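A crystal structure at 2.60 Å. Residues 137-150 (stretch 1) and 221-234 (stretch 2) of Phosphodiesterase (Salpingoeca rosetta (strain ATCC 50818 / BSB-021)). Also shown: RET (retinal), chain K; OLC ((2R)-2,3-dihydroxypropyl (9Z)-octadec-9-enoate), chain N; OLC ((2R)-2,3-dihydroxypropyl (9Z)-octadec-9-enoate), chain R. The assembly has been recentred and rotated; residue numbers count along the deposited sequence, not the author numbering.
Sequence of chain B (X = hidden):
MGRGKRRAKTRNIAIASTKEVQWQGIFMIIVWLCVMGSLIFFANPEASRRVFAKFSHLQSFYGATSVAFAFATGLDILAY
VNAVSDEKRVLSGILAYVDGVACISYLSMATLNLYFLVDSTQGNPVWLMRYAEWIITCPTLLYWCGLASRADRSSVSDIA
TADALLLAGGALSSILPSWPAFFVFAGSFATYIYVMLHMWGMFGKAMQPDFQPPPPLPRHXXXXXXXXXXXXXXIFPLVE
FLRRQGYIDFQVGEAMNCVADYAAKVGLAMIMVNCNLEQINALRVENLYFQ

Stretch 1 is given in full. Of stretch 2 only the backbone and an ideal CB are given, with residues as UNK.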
ATOM      1  N   THR B 137      14.389 -11.648   5.299  1.00 25.83           N
ATOM      2  CA  THR B 137      12.973 -11.558   5.745  1.00 26.46           C
ATOM      3  C   THR B 137      12.239 -12.918   5.742  1.00 27.91           C
ATOM      4  O   THR B 137      11.496 -13.177   6.698  1.00 34.47           O
ATOM      5  CB  THR B 137      12.231 -10.529   4.894  1.00 26.27           C
ATOM      6  OG1 THR B 137      12.360 -10.944   3.532  1.00 29.19           O
ATOM      7  CG2 THR B 137      12.780  -9.133   5.083  1.00 25.43           C
ATOM      8  N   CYS B 138      12.370 -13.751   4.716  1.00 29.31           N
ATOM      9  CA  CYS B 138      11.578 -15.007   4.611  1.00 31.35           C
ATOM     10  C   CYS B 138      11.878 -15.938   5.785  1.00 28.66           C
ATOM     11  O   CYS B 138      10.963 -16.504   6.390  1.00 23.83           O
ATOM     12  CB  CYS B 138      11.818 -15.750   3.309  1.00 32.43           C
ATOM     13  SG  CYS B 138      11.171 -14.826   1.896  1.00 35.66           S
ATOM     14  N   PRO B 139      13.163 -16.201   6.099  1.00 29.02           N
ATOM     15  CA  PRO B 139      13.472 -16.995   7.288  1.00 30.45           C
ATOM     16  C   PRO B 139      12.944 -16.341   8.579  1.00 30.11           C
ATOM     17  O   PRO B 139      12.586 -17.069   9.475  1.00 32.29           O
ATOM     18  CB  PRO B 139      14.992 -17.184   7.202  1.00 26.91           C
ATOM     19  CG  PRO B 139      15.285 -17.018   5.708  1.00 24.66           C
ATOM     20  CD  PRO B 139      14.359 -15.900   5.292  1.00 25.65           C
ATOM     21  N   THR B 140      12.831 -15.014   8.634  1.00 31.31           N
ATOM     22  CA  THR B 140      12.300 -14.285   9.820  1.00 33.87           C
ATOM     23  C   THR B 140      10.771 -14.454   9.879  1.00 35.52           C
ATOM     24  O   THR B 140      10.230 -14.574  11.011  1.00 33.33           O
ATOM     25  CB  THR B 140      12.687 -12.797   9.831  1.00 33.69           C
ATOM     26  OG1 THR B 140      14.106 -12.599   9.734  1.00 31.51           O
ATOM     27  CG2 THR B 140      12.196 -12.119  11.088  1.00 34.51           C
ATOM     28  N   LEU B 141      10.098 -14.434   8.722  1.00 31.54           N
ATOM     29  CA  LEU B 141       8.624 -14.647   8.623  1.00 31.86           C
ATOM     30  C   LEU B 141       8.287 -16.075   9.086  1.00 36.39           C
ATOM     31  O   LEU B 141       7.251 -16.255   9.767  1.00 34.09           O
ATOM     32  CB  LEU B 141       8.149 -14.406   7.185  1.00 28.02           C
ATOM     33  CG  LEU B 141       7.997 -12.940   6.786  1.00 27.92           C
ATOM     34  CD1 LEU B 141       7.470 -12.811   5.365  1.00 25.75           C
ATOM     35  CD2 LEU B 141       7.098 -12.194   7.763  1.00 26.40           C
ATOM     36  N   LEU B 142       9.133 -17.051   8.736  1.00 36.68           N
ATOM     37  CA  LEU B 142       8.970 -18.457   9.164  1.00 38.87           C
ATOM     38  C   LEU B 142       9.114 -18.542  10.685  1.00 39.33           C
ATOM     39  O   LEU B 142       8.330 -19.275  11.308  1.00 35.54           O
ATOM     40  CB  LEU B 142      10.008 -19.332   8.447  1.00 42.33           C
ATOM     41  CG  LEU B 142       9.691 -19.626   6.987  1.00 44.53           C
ATOM     42  CD1 LEU B 142      10.853 -20.341   6.324  1.00 46.49           C
ATOM     43  CD2 LEU B 142       8.397 -20.428   6.869  1.00 44.55           C
ATOM     44  N   TYR B 143      10.078 -17.823  11.270  1.00 35.66           N
ATOM     45  CA  TYR B 143      10.304 -17.817  12.737  1.00 33.72           C
ATOM     46  C   TYR B 143       9.060 -17.226  13.404  1.00 32.40           C
ATOM     47  O   TYR B 143       8.649 -17.683  14.472  1.00 33.07           O
ATOM     48  CB  TYR B 143      11.590 -17.070  13.103  1.00 39.81           C
ATOM     49  CG  TYR B 143      11.676 -16.672  14.558  1.00 42.90           C
ATOM     50  CD1 TYR B 143      12.128 -17.563  15.519  1.00 44.94           C
ATOM     51  CD2 TYR B 143      11.265 -15.414  14.976  1.00 42.18           C
ATOM     52  CE1 TYR B 143      12.180 -17.209  16.857  1.00 46.38           C
ATOM     53  CE2 TYR B 143      11.315 -15.044  16.308  1.00 43.71           C
ATOM     54  CZ  TYR B 143      11.757 -15.952  17.253  1.00 48.28           C
ATOM     55  OH  TYR B 143      11.796 -15.591  18.568  1.00 55.03           O
ATOM     56  N   TRP B 144       8.477 -16.206  12.781  1.00 32.66           N
ATOM     57  CA  TRP B 144       7.222 -15.559  13.232  1.00 33.74           C
ATOM     58  C   TRP B 144       6.075 -16.585  13.226  1.00 38.88           C
ATOM     59  O   TRP B 144       5.190 -16.526  14.114  1.00 42.06           O
ATOM     60  CB  TRP B 144       6.950 -14.363  12.318  1.00 35.44           C
ATOM     61  CG  TRP B 144       5.719 -13.571  12.617  1.00 34.41           C
ATOM     62  CD1 TRP B 144       5.659 -12.383  13.264  1.00 32.40           C
ATOM     63  CD2 TRP B 144       4.373 -13.891  12.222  1.00 41.57           C
ATOM     64  NE1 TRP B 144       4.364 -11.942  13.324  1.00 36.95           N
ATOM     65  CE2 TRP B 144       3.551 -12.840  12.683  1.00 42.77           C
ATOM     66  CE3 TRP B 144       3.773 -14.958  11.529  1.00 39.20           C
ATOM     67  CZ2 TRP B 144       2.167 -12.828  12.473  1.00 43.95           C
ATOM     68  CZ3 TRP B 144       2.414 -14.934  11.312  1.00 38.26           C
ATOM     69  CH2 TRP B 144       1.619 -13.886  11.779  1.00 39.00           C
ATOM     70  N   CYS B 145       6.067 -17.495  12.251  1.00 36.87           N
ATOM     71  CA  CYS B 145       5.007 -18.522  12.095  1.00 34.77           C
ATOM     72  C   CYS B 145       5.063 -19.435  13.316  1.00 36.88           C
ATOM     73  O   CYS B 145       3.960 -19.824  13.803  1.00 34.49           O
ATOM     74  CB  CYS B 145       5.156 -19.314  10.797  1.00 37.53           C
ATOM     75  SG  CYS B 145       4.682 -18.391   9.302  1.00 30.27           S
ATOM     76  N   GLY B 146       6.298 -19.743  13.768  1.00 39.58           N
ATOM     77  CA  GLY B 146       6.638 -20.519  14.984  1.00 36.45           C
ATOM     78  C   GLY B 146       6.049 -19.927  16.262  1.00 36.24           C
ATOM     79  O   GLY B 146       5.472 -20.690  17.051  1.00 31.41           O
ATOM     80  N   LEU B 147       6.164 -18.616  16.469  1.00 36.60           N
ATOM     81  CA  LEU B 147       5.612 -17.955  17.678  1.00 41.74           C
ATOM     82  C   LEU B 147       4.089 -18.038  17.658  1.00 38.77           C
ATOM     83  O   LEU B 147       3.508 -18.342  18.723  1.00 46.77           O
ATOM     84  CB  LEU B 147       6.080 -16.499  17.744  1.00 48.73           C
ATOM     85  CG  LEU B 147       7.590 -16.300  17.854  1.00 51.76           C
ATOM     86  CD1 LEU B 147       7.893 -14.825  18.095  1.00 57.54           C
ATOM     87  CD2 LEU B 147       8.179 -17.188  18.943  1.00 48.39           C
ATOM     88  N   ALA B 148       3.479 -17.773  16.503  1.00 37.16           N
ATOM     89  CA  ALA B 148       2.007 -17.816  16.306  1.00 36.94           C
ATOM     90  C   ALA B 148       1.461 -19.208  16.648  1.00 34.69           C
ATOM     91  O   ALA B 148       0.335 -19.274  17.177  1.00 38.13           O
ATOM     92  CB  ALA B 148       1.651 -17.438  14.890  1.00 34.51           C
ATOM     93  N   SER B 149       2.233 -20.266  16.375  1.00 28.71           N
ATOM     94  CA  SER B 149       1.788 -21.674  16.456  1.00 31.86           C
ATOM     95  C   SER B 149       2.461 -22.445  17.612  1.00 35.58           C
ATOM     96  O   SER B 149       2.226 -23.669  17.707  1.00 33.34           O
ATOM     97  CB  SER B 149       2.015 -22.343  15.104  1.00 33.47           C
ATOM     98  OG  SER B 149       3.402 -22.448  14.760  1.00 29.86           O
ATOM     99  N   ARG B 150       3.271 -21.778  18.450  1.00 41.53           N
ATOM    100  CA  ARG B 150       4.017 -22.389  19.586  1.00 42.85           C
ATOM    101  C   ARG B 150       4.654 -23.703  19.135  1.00 42.26           C
ATOM    102  O   ARG B 150       4.457 -24.722  19.806  1.00 55.61           O
ATOM    103  CB  ARG B 150       3.073 -22.627  20.775  1.00 50.87           C
ATOM    104  CG  ARG B 150       2.243 -21.416  21.181  1.00 51.74           C
ATOM    105  CD  ARG B 150       2.955 -20.360  21.991  1.00 52.90           C
ATOM    106  NE  ARG B 150       1.946 -19.478  22.521  1.00 54.11           N
ATOM    107  CZ  ARG B 150       2.137 -18.562  23.463  1.00 60.45           C
ATOM    108  NH1 ARG B 150       3.346 -18.363  23.957  1.00 68.44           N
ATOM    109  NH2 ARG B 150       1.144 -17.792  23.878  1.00 58.83           N
ATOM    110  N   UNK B 221      -7.694 -17.994  12.562  1.00 34.08           N
ATOM    111  CA  UNK B 221      -6.624 -17.075  12.115  1.00 32.11           C
ATOM    112  C   UNK B 221      -5.360 -17.872  11.771  1.00 28.52           C
ATOM    113  O   UNK B 221      -4.715 -17.533  10.777  1.00 25.37           O
ATOM    114  CB  UNK B 221      -6.316 -16.034  13.193  1.00 32.11           C
ATOM    115  N   UNK B 222      -5.042 -18.912  12.537  1.00 27.31           N
ATOM    116  CA  UNK B 222      -3.944 -19.859  12.207  1.00 29.86           C
ATOM    117  C   UNK B 222      -4.186 -20.452  10.813  1.00 31.88           C
ATOM    118  O   UNK B 222      -3.204 -20.640  10.076  1.00 34.63           O
ATOM    119  CB  UNK B 222      -3.848 -20.975  13.249  1.00 29.86           C
ATOM    120  N   UNK B 223      -5.444 -20.709  10.434  1.00 29.69           N
ATOM    121  CA  UNK B 223      -5.777 -21.311   9.119  1.00 27.92           C
ATOM    122  C   UNK B 223      -5.601 -20.282   8.004  1.00 25.37           C
ATOM    123  O   UNK B 223      -5.007 -20.627   6.953  1.00 25.21           O
ATOM    124  CB  UNK B 223      -7.210 -21.847   9.113  1.00 27.92           C
ATOM    125  N   UNK B 224      -6.133 -19.074   8.201  1.00 27.00           N
ATOM    126  CA  UNK B 224      -6.022 -17.955   7.224  1.00 27.15           C
ATOM    127  C   UNK B 224      -4.543 -17.621   6.981  1.00 27.24           C
ATOM    128  O   UNK B 224      -4.188 -17.323   5.823  1.00 25.75           O
ATOM    129  CB  UNK B 224      -6.765 -16.716   7.726  1.00 27.15           C
ATOM    130  N   UNK B 225      -3.697 -17.737   8.009  1.00 24.77           N
ATOM    131  CA  UNK B 225      -2.251 -17.485   7.869  1.00 26.22           C
ATOM    132  C   UNK B 225      -1.586 -18.521   6.946  1.00 23.25           C
ATOM    133  O   UNK B 225      -0.899 -18.088   5.996  1.00 20.49           O
ATOM    134  CB  UNK B 225      -1.577 -17.505   9.243  1.00 26.22           C
ATOM    135  N   UNK B 226      -1.742 -19.826   7.206  1.00 20.50           N
ATOM    136  CA  UNK B 226      -1.110 -20.897   6.383  1.00 19.26           C
ATOM    137  C   UNK B 226      -1.629 -20.888   4.926  1.00 19.58           C
ATOM    138  O   UNK B 226      -0.872 -21.307   4.013  1.00 16.19           O
ATOM    139  CB  UNK B 226      -1.378 -22.266   7.010  1.00 19.26           C
ATOM    140  N   UNK B 227      -2.876 -20.443   4.700  1.00 20.66           N
ATOM    141  CA  UNK B 227      -3.483 -20.270   3.348  1.00 20.25           C
ATOM    142  C   UNK B 227      -2.840 -19.045   2.687  1.00 19.57           C
ATOM    143  O   UNK B 227      -2.514 -19.095   1.504  1.00 20.32           O
ATOM    144  CB  UNK B 227      -5.001 -20.102   3.432  1.00 20.25           C
ATOM    145  N   UNK B 228      -2.635 -17.970   3.443  1.00 21.39           N
ATOM    146  CA  UNK B 228      -2.079 -16.707   2.908  1.00 23.49           C
ATOM    147  C   UNK B 228      -0.678 -16.965   2.328  1.00 24.56           C
ATOM    148  O   UNK B 228      -0.425 -16.484   1.198  1.00 24.07           O
ATOM    149  CB  UNK B 228      -2.015 -15.635   3.998  1.00 23.49           C
ATOM    150  N   UNK B 229       0.175 -17.683   3.085  1.00 21.94           N
ATOM    151  CA  UNK B 229       1.608 -17.952   2.784  1.00 21.30           C
ATOM    152  C   UNK B 229       1.696 -18.792   1.504  1.00 21.59           C
ATOM    153  O   UNK B 229       2.484 -18.448   0.592  1.00 18.38           O
ATOM    154  CB  UNK B 229       2.293 -18.675   3.946  1.00 21.30           C
ATOM    155  N   UNK B 230       0.853 -19.818   1.404  1.00 22.57           N
ATOM    156  CA  UNK B 230       0.785 -20.739   0.237  1.00 24.17           C
ATOM    157  C   UNK B 230       0.337 -19.949  -1.003  1.00 24.81           C
ATOM    158  O   UNK B 230       0.979 -20.088  -2.074  1.00 22.88           O
ATOM    159  CB  UNK B 230      -0.176 -21.899   0.506  1.00 24.17           C
ATOM    160  N   UNK B 231      -0.702 -19.122  -0.885  1.00 24.81           N
ATOM    161  CA  UNK B 231      -1.214 -18.401  -2.068  1.00 27.58           C
ATOM    162  C   UNK B 231      -0.135 -17.421  -2.523  1.00 25.52           C
ATOM    163  O   UNK B 231       0.312 -17.548  -3.681  1.00 28.31           O
ATOM    164  CB  UNK B 231      -2.522 -17.670  -1.760  1.00 27.58           C
ATOM    165  N   UNK B 232       0.332 -16.546  -1.622  1.00 23.14           N
ATOM    166  CA  UNK B 232       1.250 -15.415  -1.925  1.00 21.53           C
ATOM    167  C   UNK B 232       2.648 -15.901  -2.335  1.00 22.29           C
ATOM    168  O   UNK B 232       3.120 -15.460  -3.363  1.00 19.24           O
ATOM    169  CB  UNK B 232       1.370 -14.494  -0.709  1.00 21.53           C
ATOM    170  N   UNK B 233       3.279 -16.784  -1.558  1.00 24.88           N
ATOM    171  CA  UNK B 233       4.702 -17.170  -1.735  1.00 25.29           C
ATOM    172  C   UNK B 233       4.867 -17.961  -3.028  1.00 26.28           C
ATOM    173  O   UNK B 233       5.990 -17.994  -3.574  1.00 29.90           O
ATOM    174  CB  UNK B 233       5.199 -17.996  -0.547  1.00 25.29           C
ATOM    175  N   UNK B 234       3.810 -18.627  -3.484  1.00 25.82           N
ATOM    176  CA  UNK B 234       3.868 -19.522  -4.666  1.00 24.87           C
ATOM    177  C   UNK B 234       4.027 -18.693  -5.932  1.00 22.06           C
ATOM    178  O   UNK B 234       4.365 -19.253  -6.953  1.00 20.72           O
ATOM    179  CB  UNK B 234       2.613 -20.392  -4.762  1.00 24.87           C
TER
HETATM  180  C1  RET K 401      12.727 -18.779  -6.154  1.00 29.15           C
HETATM  181  C2  RET K 401      13.681 -19.606  -7.018  1.00 29.76           C
HETATM  182  C3  RET K 401      13.035 -20.685  -7.766  1.00 31.07           C
HETATM  183  C4  RET K 401      12.282 -21.615  -6.839  1.00 31.92           C
HETATM  184  C5  RET K 401      11.626 -20.955  -5.659  1.00 32.09           C
HETATM  185  C6  RET K 401      11.711 -19.629  -5.395  1.00 30.22           C
HETATM  186  C7  RET K 401      10.854 -19.056  -4.347  1.00 32.56           C
HETATM  187  C8  RET K 401      10.865 -17.771  -3.812  1.00 39.48           C
HETATM  188  C9  RET K 401      10.191 -17.298  -2.648  1.00 42.18           C
HETATM  189  C10 RET K 401      10.324 -15.967  -2.176  1.00 42.36           C
HETATM  190  C11 RET K 401       9.592 -15.320  -1.172  1.00 41.48           C
HETATM  191  C12 RET K 401       9.621 -13.990  -0.769  1.00 38.01           C
HETATM  192  C13 RET K 401       8.904 -13.395   0.282  1.00 39.26           C
HETATM  193  C14 RET K 401       9.121 -12.072   0.621  1.00 43.06           C
HETATM  194  C15 RET K 401       8.883 -11.474   1.932  1.00 47.16           C
HETATM  195  C16 RET K 401      13.645 -18.021  -5.179  1.00 27.63           C
HETATM  196  C17 RET K 401      12.019 -17.761  -7.067  1.00 28.35           C
HETATM  197  C18 RET K 401      10.869 -21.956  -4.810  1.00 32.07           C
HETATM  198  C19 RET K 401       9.280 -18.193  -1.864  1.00 43.11           C
HETATM  199  C20 RET K 401       7.886 -14.229   0.998  1.00 38.26           C
HETATM  200  C18 OLC N 404       3.435 -24.417  -6.854  1.00 33.14           C
HETATM  201  C10 OLC N 404      -0.425 -27.609   1.923  1.00 35.70           C
HETATM  202  C9  OLC N 404      -1.327 -28.431   2.503  1.00 33.89           C
HETATM  203  C17 OLC N 404       2.663 -25.381  -5.958  1.00 35.50           C
HETATM  204  C11 OLC N 404       0.646 -28.010   0.951  1.00 33.44           C
HETATM  205  C8  OLC N 404      -1.452 -29.908   2.326  1.00 34.41           C
HETATM  206  C24 OLC N 404      -5.429 -31.722  11.496  1.00 55.77           C
HETATM  207  C16 OLC N 404       2.888 -25.239  -4.438  1.00 37.34           C
HETATM  208  C12 OLC N 404       0.989 -26.861   0.029  1.00 34.29           C
HETATM  209  C7  OLC N 404      -2.163 -30.534   3.519  1.00 37.59           C
HETATM  210  C15 OLC N 404       2.453 -26.489  -3.650  1.00 40.96           C
HETATM  211  C13 OLC N 404       1.436 -27.352  -1.382  1.00 39.60           C
HETATM  212  C6  OLC N 404      -1.678 -31.958   3.817  1.00 45.21           C
HETATM  213  C14 OLC N 404       1.866 -26.144  -2.276  1.00 42.67           C
HETATM  214  C5  OLC N 404      -0.351 -32.109   4.602  1.00 52.59           C
HETATM  215  C4  OLC N 404      -0.326 -31.756   6.125  1.00 62.31           C
HETATM  216  C3  OLC N 404      -1.688 -31.651   6.842  1.00 67.31           C
HETATM  217  C2  OLC N 404      -1.700 -30.894   8.190  1.00 71.26           C
HETATM  218  C21 OLC N 404      -4.917 -29.571  10.190  1.00 59.30           C
HETATM  219  C1  OLC N 404      -3.115 -30.341   8.489  1.00 76.40           C
HETATM  220  C22 OLC N 404      -5.889 -30.297  11.157  1.00 58.36           C
HETATM  221  O19 OLC N 404      -3.853 -29.991   7.559  1.00 84.64           O
HETATM  222  O25 OLC N 404      -6.170 -32.166  12.621  1.00 53.34           O
HETATM  223  O23 OLC N 404      -6.104 -29.560  12.386  1.00 53.43           O
HETATM  224  O20 OLC N 404      -3.672 -30.242   9.862  1.00 65.84           O
HETATM  225  C18 OLC R 408      22.162 -16.458  11.568  1.00 74.62           C
HETATM  226  C10 OLC R 408      20.809 -13.283  17.386  1.00 85.42           C
HETATM  227  C9  OLC R 408      19.910 -13.154  16.403  1.00 88.06           C
HETATM  228  C17 OLC R 408      23.522 -16.085  12.144  1.00 81.34           C
HETATM  229  C11 OLC R 408      21.951 -14.273  17.347  1.00 90.96           C
HETATM  230  C8  OLC R 408      19.905 -13.968  15.106  1.00 87.48           C
HETATM  231  C16 OLC R 408      23.558 -16.105  13.675  1.00 85.90           C
HETATM  232  C12 OLC R 408      23.085 -13.708  16.494  1.00 98.78           C
HETATM  233  C7  OLC R 408      18.491 -14.494  14.774  1.00 78.57           C
HETATM  234  C15 OLC R 408      24.956 -15.873  14.270  1.00 86.97           C
HETATM  235  C13 OLC R 408      24.319 -14.631  16.446  1.00 98.00           C
HETATM  236  C6  OLC R 408      17.719 -13.735  13.690  1.00 70.18           C
HETATM  237  C14 OLC R 408      25.056 -14.583  15.092  1.00 91.94           C
HETATM  238  C5  OLC R 408      16.239 -14.164  13.667  1.00 71.16           C
HETATM  239  C4  OLC R 408      15.340 -13.217  12.847  1.00 67.70           C
HETATM  240  C3  OLC R 408      14.280 -12.487  13.677  1.00 59.56           C

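Stretch 2 is helical from 221 to 233 and runs nearly antiparallel to helix 137-149: the N-to-C directions are 162° apart, and the axes come no closer than 11.3 Å. Side chains bridge this separation, and stretch 1 lines it mostly with apolar groups.

Position 221 has nothing of stretch 1 within 5.5 Å of its ideal CB, so many residues would fit; it is Ala221. At 222 the CB bond points sideways, yet the CA lies 7.4 Å from the CA of Ser149, so a branched or flexible apolar chain could bend across. Leu222 does so, with chi1 at -92°, between wells: its CD1 lies 4.2 Å from Ala148 O and its CD2 4.4 Å from Ser149 CB. Positions 223 and 224 are out of reach and leave the choice open; they hold His223 and Leu224.

Position 225 points toward stretch 1, its ideal CB 5.2 Å from Trp144 CZ3. A medium-sized apolar chain would suit the indole edge. Leu225 (m, t) places CD1 3.6 Å from Trp144 CH2, near the ring plane.

At 226 the bond is sideways, and a long chain could leave for the lipid OLC of chain N. Arg226 does, its NH1 3.5 Å from O19 of that lipid. Positions 227 and 228, out of reach, are Cys227 and Glu228.

Position 229 points toward stretch 1, but its CA is 9.7 Å from the CA of Leu141, and the sulfur of Cys145 lies ahead. Leucine, isoleucine or methionine could span this. In Ile229 (m, t) the extended CD1 comes 3.5 Å from Cys145 SG.

Positions 230, 231 and 232 face elsewhere and are little constrained by stretch 1. They are Val230, Met231 and Ser232, whose OG donates to Glu228 O at 2.6 Å, a bond back into the preceding turn.

Position 233 points toward stretch 1 across 9.6 Å, measured from its CA to the CA of Cys138, with retinal bordering the same space. A large, flat apolar group is favoured; phenylalanine or methionine might also serve. Trp233 (m) has 93 Å² covered by stretch 1, the most in its stretch. Its CH2 lies 3.9 Å from Leu142 CG, and its CZ2 4.2 Å from Leu141 CB at the ring edge. Cys138 SG sits 4.9 Å from the centroid of the Trp233 six-membered ring, a sulfur-aromatic contact. Retinal C20 lies over one face, 3.5 Å from Trp233 CE2.

Position 234 is out of reach; Ser234 OG donates to Val230 O at 2.8 Å.

Stretch 2 221-234: ALHLLRCEIVMSWS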
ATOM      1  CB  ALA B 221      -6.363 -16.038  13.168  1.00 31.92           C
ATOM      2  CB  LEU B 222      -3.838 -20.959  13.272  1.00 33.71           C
ATOM      3  CG  LEU B 222      -2.856 -20.669  14.426  1.00 36.31           C
ATOM      4  CD1 LEU B 222      -3.491 -19.795  15.480  1.00 34.60           C
ATOM      5  CD2 LEU B 222      -2.359 -21.956  15.075  1.00 36.85           C
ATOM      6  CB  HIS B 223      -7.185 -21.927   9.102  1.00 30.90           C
ATOM      7  CG  HIS B 223      -7.474 -22.620   7.808  1.00 31.41           C
ATOM      8  ND1 HIS B 223      -8.365 -22.111   6.881  1.00 33.39           N
ATOM      9  CD2 HIS B 223      -6.919 -23.710   7.246  1.00 28.96           C
ATOM     10  CE1 HIS B 223      -8.367 -22.883   5.818  1.00 34.83           C
ATOM     11  NE2 HIS B 223      -7.482 -23.865   6.014  1.00 33.42           N
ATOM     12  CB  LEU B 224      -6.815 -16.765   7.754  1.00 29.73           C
ATOM     13  CG  LEU B 224      -8.315 -16.958   7.596  1.00 31.19           C
ATOM     14  CD1 LEU B 224      -9.054 -15.746   8.120  1.00 34.22           C
ATOM     15  CD2 LEU B 224      -8.678 -17.215   6.137  1.00 30.12           C
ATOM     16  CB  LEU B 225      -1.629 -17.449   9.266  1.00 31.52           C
ATOM     17  CG  LEU B 225      -1.816 -16.116  10.005  1.00 35.65           C
ATOM     18  CD1 LEU B 225      -1.201 -16.162  11.400  1.00 37.65           C
ATOM     19  CD2 LEU B 225      -1.242 -14.953   9.209  1.00 34.03           C
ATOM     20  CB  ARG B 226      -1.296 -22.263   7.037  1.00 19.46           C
ATOM     21  CG  ARG B 226      -2.735 -22.720   7.211  1.00 19.86           C
ATOM     22  CD  ARG B 226      -2.752 -24.088   7.875  1.00 21.04           C
ATOM     23  NE  ARG B 226      -4.079 -24.675   8.020  1.00 22.24           N
ATOM     24  CZ  ARG B 226      -4.307 -25.929   8.412  1.00 24.30           C
ATOM     25  NH1 ARG B 226      -3.304 -26.735   8.706  1.00 24.96           N
ATOM     26  NH2 ARG B 226      -5.533 -26.389   8.524  1.00 25.71           N
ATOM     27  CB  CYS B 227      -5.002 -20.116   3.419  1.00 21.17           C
ATOM     28  SG  CYS B 227      -5.947 -21.596   3.888  1.00 25.28           S
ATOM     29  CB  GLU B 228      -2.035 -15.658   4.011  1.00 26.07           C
ATOM     30  CG  GLU B 228      -1.846 -14.242   3.504  1.00 27.74           C
ATOM     31  CD  GLU B 228      -0.424 -13.764   3.257  1.00 28.49           C
ATOM     32  OE1 GLU B 228      -0.320 -12.818   2.462  1.00 33.37           O
ATOM     33  OE2 GLU B 228       0.563 -14.299   3.837  1.00 27.46           O
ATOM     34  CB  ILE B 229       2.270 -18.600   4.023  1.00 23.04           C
ATOM     35  CG1 ILE B 229       2.396 -17.564   5.153  1.00 25.49           C
ATOM     36  CG2 ILE B 229       3.629 -19.227   3.705  1.00 22.55           C
ATOM     37  CD1 ILE B 229       2.577 -18.149   6.522  1.00 25.21           C
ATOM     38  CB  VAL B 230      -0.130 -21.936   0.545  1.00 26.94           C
ATOM     39  CG1 VAL B 230      -0.419 -22.780  -0.703  1.00 27.43           C
ATOM     40  CG2 VAL B 230       0.458 -22.803   1.653  1.00 28.21           C
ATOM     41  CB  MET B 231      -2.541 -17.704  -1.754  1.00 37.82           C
ATOM     42  CG  MET B 231      -2.976 -16.580  -2.667  1.00 45.92           C
ATOM     43  SD  MET B 231      -3.973 -17.125  -4.094  1.00 63.85           S
ATOM     44  CE  MET B 231      -3.382 -16.051  -5.410  1.00 57.61           C
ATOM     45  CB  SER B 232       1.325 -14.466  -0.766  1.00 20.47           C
ATOM     46  OG  SER B 232       1.690 -15.124   0.432  1.00 20.51           O
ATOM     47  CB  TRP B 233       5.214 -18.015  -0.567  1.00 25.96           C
ATOM     48  CG  TRP B 233       5.438 -17.298   0.727  1.00 28.40           C
ATOM     49  CD1 TRP B 233       4.719 -16.267   1.264  1.00 29.76           C
ATOM     50  CD2 TRP B 233       6.441 -17.629   1.699  1.00 28.25           C
ATOM     51  NE1 TRP B 233       5.216 -15.929   2.497  1.00 29.27           N
ATOM     52  CE2 TRP B 233       6.273 -16.745   2.785  1.00 28.95           C
ATOM     53  CE3 TRP B 233       7.444 -18.600   1.761  1.00 26.79           C
ATOM     54  CZ2 TRP B 233       7.080 -16.809   3.919  1.00 31.22           C
ATOM     55  CZ3 TRP B 233       8.247 -18.654   2.875  1.00 26.76           C
ATOM     56  CH2 TRP B 233       8.063 -17.769   3.937  1.00 28.91           C
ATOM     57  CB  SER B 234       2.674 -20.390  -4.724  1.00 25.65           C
ATOM     58  OG  SER B 234       2.799 -21.455  -3.786  1.00 28.75           O
TER
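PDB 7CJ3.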